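Local coordinates for vanadium-dependent haloperoxidase (Zobellia galactanivorans, PDB 4CIT), which uses a vanadate cofactor to oxidise iodide with hydrogen peroxide, acting as a vanadium-dependent iodoperoxidase, at residues A299-N304 with F312-A317. Numbering follows the deposited sequence.
Sequences AARKTN and FAYTKA
R301 and Y314 meet at their polar ends, joining the last turn of helix 288-302 to helix 307-335. The arginine side chain leaves the helix with CB placing CG beside the backbone N (chi1 -64°). The side chain touches P38, and bends at chi2 and chi3 turn it back toward the tyrosine. NE makes a long, weak ion pair with E39. Beyond CZ the two terminal nitrogens part company: NH2 bonds T310 OG1, one turn before Y314 on the partner helix, while NH1 lies 3.0 Å from Y314 OH. That hydrogen bond is weak, its N-H...O angle only 120°. The stronger partner of both groups is D42, whose OD2 forms a salt bridge with NH1 and whose OD1 is hydrogen-bonded to Y314 OH. One carboxylate thus ties arginine and phenol together, and the nearby positive charge probably stabilises its anion. The hydroxyl sits at the guanidinium edge, near its plane; the two side chains cross at about a right angle, with guanidinium and ring planes 73° apart. Beside this polar junction, A300 CB lies oblique to the ring, 4.2 Å from Y314 CE1 and 4.1 Å from its OH. Helix 288-302 ends just past here in a Schellman motif at N304, whose N bonds R301 O at 3.0 Å. The contact joins two consecutive helices of a largely helical chain across their short connection through side chains, the nearest CA atoms, of A300 and A313, being 7.7 Å apart; 312-317 belongs to the PAP2 superfamily region. Helix 38-55 supplies D42 and packs L41 and I45 on Y314, helix 59-80 adds N70, and F383 of helix 367-383 touches A299, T303 and A313.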
ATOM      1  N   ALA A 299       6.760  13.336  -2.252  1.00  9.63           N
ATOM      2  CA  ALA A 299       7.846  13.689  -1.350  1.00  9.25           C
ATOM      3  C   ALA A 299       9.190  13.516  -2.048  1.00  9.80           C
ATOM      4  O   ALA A 299      10.083  14.335  -1.912  1.00 10.75           O
ATOM      5  CB  ALA A 299       7.823  12.829  -0.101  1.00  8.83           C
ATOM      6  N   ALA A 300       9.360  12.419  -2.751  1.00  9.87           N
ATOM      7  CA  ALA A 300      10.580  12.226  -3.467  1.00 10.66           C
ATOM      8  C   ALA A 300      10.809  13.266  -4.570  1.00 11.13           C
ATOM      9  O   ALA A 300      11.935  13.695  -4.772  1.00 11.83           O
ATOM     10  CB  ALA A 300      10.646  10.853  -4.068  1.00 10.44           C
ATOM     11  N   ARG A 301       9.760  13.656  -5.314  1.00 11.62           N
ATOM     12  CA  ARG A 301       9.905  14.652  -6.369  1.00 12.61           C
ATOM     13  C   ARG A 301      10.167  16.032  -5.750  1.00 14.84           C
ATOM     14  O   ARG A 301      11.084  16.788  -6.209  1.00 14.23           O
ATOM     15  CB  ARG A 301       8.698  14.665  -7.292  1.00 15.02           C
ATOM     16  CG  ARG A 301       8.503  13.376  -8.073  1.00 18.19           C
ATOM     17  CD  ARG A 301       9.562  13.110  -9.181  1.00 19.35           C
ATOM     18  NE  ARG A 301      10.858  12.795  -8.603  1.00 20.54           N
ATOM     19  CZ  ARG A 301      11.109  11.617  -7.992  1.00 18.57           C
ATOM     20  NH1 ARG A 301      10.164  10.567  -7.959  1.00 15.85           N
ATOM     21  NH2 ARG A 301      12.280  11.478  -7.441  1.00 18.59           N
ATOM     22  N   LYS A 302       9.455  16.358  -4.658  1.00 13.61           N
ATOM     23  CA  LYS A 302       9.555  17.690  -3.959  1.00 16.72           C
ATOM     24  C   LYS A 302      10.969  17.945  -3.377  1.00 17.04           C
ATOM     25  O   LYS A 302      11.410  19.074  -3.337  1.00 17.10           O
ATOM     26  CB  LYS A 302       8.502  17.820  -2.839  1.00 20.36           C
ATOM     27  CG  LYS A 302       8.411  19.188  -2.172  1.00 31.40           C
ATOM     28  CD  LYS A 302       7.222  19.300  -1.177  1.00 32.24           C
ATOM     29  CE  LYS A 302       7.244  20.633  -0.414  1.00 38.49           C
ATOM     30  NZ  LYS A 302       7.823  20.546   0.990  1.00 42.60           N
ATOM     31  N   THR A 303      11.681  16.879  -3.061  1.00 13.41           N
ATOM     32  CA  THR A 303      13.025  16.885  -2.527  1.00 15.16           C
ATOM     33  C   THR A 303      14.111  16.704  -3.595  1.00 15.20           C
ATOM     34  O   THR A 303      15.282  16.613  -3.251  1.00 14.51           O
ATOM     35  CB  THR A 303      13.165  15.865  -1.407  1.00 14.80           C
ATOM     36  OG1 THR A 303      12.808  14.532  -1.859  1.00 12.37           O
ATOM     37  CG2 THR A 303      12.386  16.248  -0.193  1.00 15.74           C
ATOM     38  N   ASN A 304      13.696  16.595  -4.847  1.00 15.76           N
ATOM     39  CA  ASN A 304      14.610  16.303  -5.977  1.00 18.64           C
ATOM     40  C   ASN A 304      15.439  15.113  -5.702  1.00 16.93           C
ATOM     41  O   ASN A 304      16.643  15.107  -5.980  1.00 17.53           O
ATOM     42  CB  ASN A 304      15.527  17.520  -6.226  1.00 22.43           C
ATOM     43  CG  ASN A 304      14.728  18.737  -6.611  1.00 29.73           C
ATOM     44  OD1 ASN A 304      14.853  19.818  -6.002  1.00 40.75           O
ATOM     45  ND2 ASN A 304      13.844  18.563  -7.578  1.00 28.44           N
ATOM     46  N   PHE A 312      15.034   3.724  -2.673  1.00 11.49           N
ATOM     47  CA  PHE A 312      15.108   3.504  -1.275  1.00 10.42           C
ATOM     48  C   PHE A 312      13.805   3.857  -0.572  1.00  9.52           C
ATOM     49  O   PHE A 312      13.277   3.039   0.181  1.00 10.40           O
ATOM     50  CB  PHE A 312      16.252   4.341  -0.765  1.00 11.66           C
ATOM     51  CG  PHE A 312      16.321   4.527   0.703  1.00 11.37           C
ATOM     52  CD1 PHE A 312      16.821   3.576   1.517  1.00 13.49           C
ATOM     53  CD2 PHE A 312      16.005   5.760   1.247  1.00 13.08           C
ATOM     54  CE1 PHE A 312      16.918   3.797   2.900  1.00 14.00           C
ATOM     55  CE2 PHE A 312      16.169   6.009   2.588  1.00 14.09           C
ATOM     56  CZ  PHE A 312      16.570   5.027   3.431  1.00 14.01           C
ATOM     57  N   ALA A 313      13.303   5.012  -0.808  1.00  9.56           N
ATOM     58  CA  ALA A 313      12.130   5.420  -0.151  1.00  9.69           C
ATOM     59  C   ALA A 313      10.881   4.552  -0.526  1.00 10.38           C
ATOM     60  O   ALA A 313      10.066   4.101   0.352  1.00  9.63           O
ATOM     61  CB  ALA A 313      11.848   6.861  -0.414  1.00 11.14           C
ATOM     62  N   TYR A 314      10.729   4.320  -1.844  1.00  9.52           N
ATOM     63  CA  TYR A 314       9.603   3.522  -2.292  1.00  9.99           C
ATOM     64  C   TYR A 314       9.672   2.084  -1.778  1.00  9.33           C
ATOM     65  O   TYR A 314       8.660   1.454  -1.475  1.00  9.93           O
ATOM     66  CB  TYR A 314       9.470   3.478  -3.816  1.00 10.30           C
ATOM     67  CG  TYR A 314       9.267   4.755  -4.506  1.00 10.07           C
ATOM     68  CD1 TYR A 314       9.021   5.915  -3.842  1.00 11.13           C
ATOM     69  CD2 TYR A 314       9.245   4.796  -5.876  1.00 11.03           C
ATOM     70  CE1 TYR A 314       8.787   7.107  -4.544  1.00 11.36           C
ATOM     71  CE2 TYR A 314       8.980   5.963  -6.597  1.00 10.41           C
ATOM     72  CZ  TYR A 314       8.795   7.137  -5.894  1.00 11.91           C
ATOM     73  OH  TYR A 314       8.651   8.346  -6.564  1.00 11.79           O
ATOM     74  N   THR A 315      10.879   1.532  -1.678  1.00  8.41           N
ATOM     75  CA  THR A 315      11.048   0.202  -1.201  1.00  8.56           C
ATOM     76  C   THR A 315      10.779   0.047   0.232  1.00  9.66           C
ATOM     77  O   THR A 315      10.008  -0.861   0.646  1.00  8.89           O
ATOM     78  CB  THR A 315      12.455  -0.303  -1.585  1.00  8.83           C
ATOM     79  OG1 THR A 315      12.584  -0.182  -3.021  1.00 10.34           O
ATOM     80  CG2 THR A 315      12.566  -1.768  -1.238  1.00  9.91           C
ATOM     81  N   LYS A 316      11.311   0.960   1.045  1.00  9.72           N
ATOM     82  CA  LYS A 316      11.049   0.868   2.472  1.00 10.10           C
ATOM     83  C   LYS A 316       9.503   1.056   2.735  1.00  9.39           C
ATOM     84  O   LYS A 316       8.942   0.303   3.554  1.00  8.84           O
ATOM     85  CB  LYS A 316      11.917   1.855   3.238  1.00 11.01           C
ATOM     86  CG  LYS A 316      12.031   1.535   4.704  1.00 12.86           C
ATOM     87  CD  LYS A 316      12.877   2.527   5.507  1.00 14.52           C
ATOM     88  CE  LYS A 316      14.294   2.681   5.091  1.00 15.33           C
ATOM     89  NZ  LYS A 316      15.150   3.348   6.149  1.00 16.04           N
ATOM     90  N   ALA A 317       8.883   1.958   2.038  1.00 10.42           N
ATOM     91  CA  ALA A 317       7.419   2.240   2.192  1.00 11.53           C
ATOM     92  C   ALA A 317       6.545   1.076   1.746  1.00 11.45           C
ATOM     93  O   ALA A 317       5.607   0.635   2.482  1.00  9.41           O
ATOM     94  CB  ALA A 317       6.992   3.522   1.536  1.00 12.61           C
TER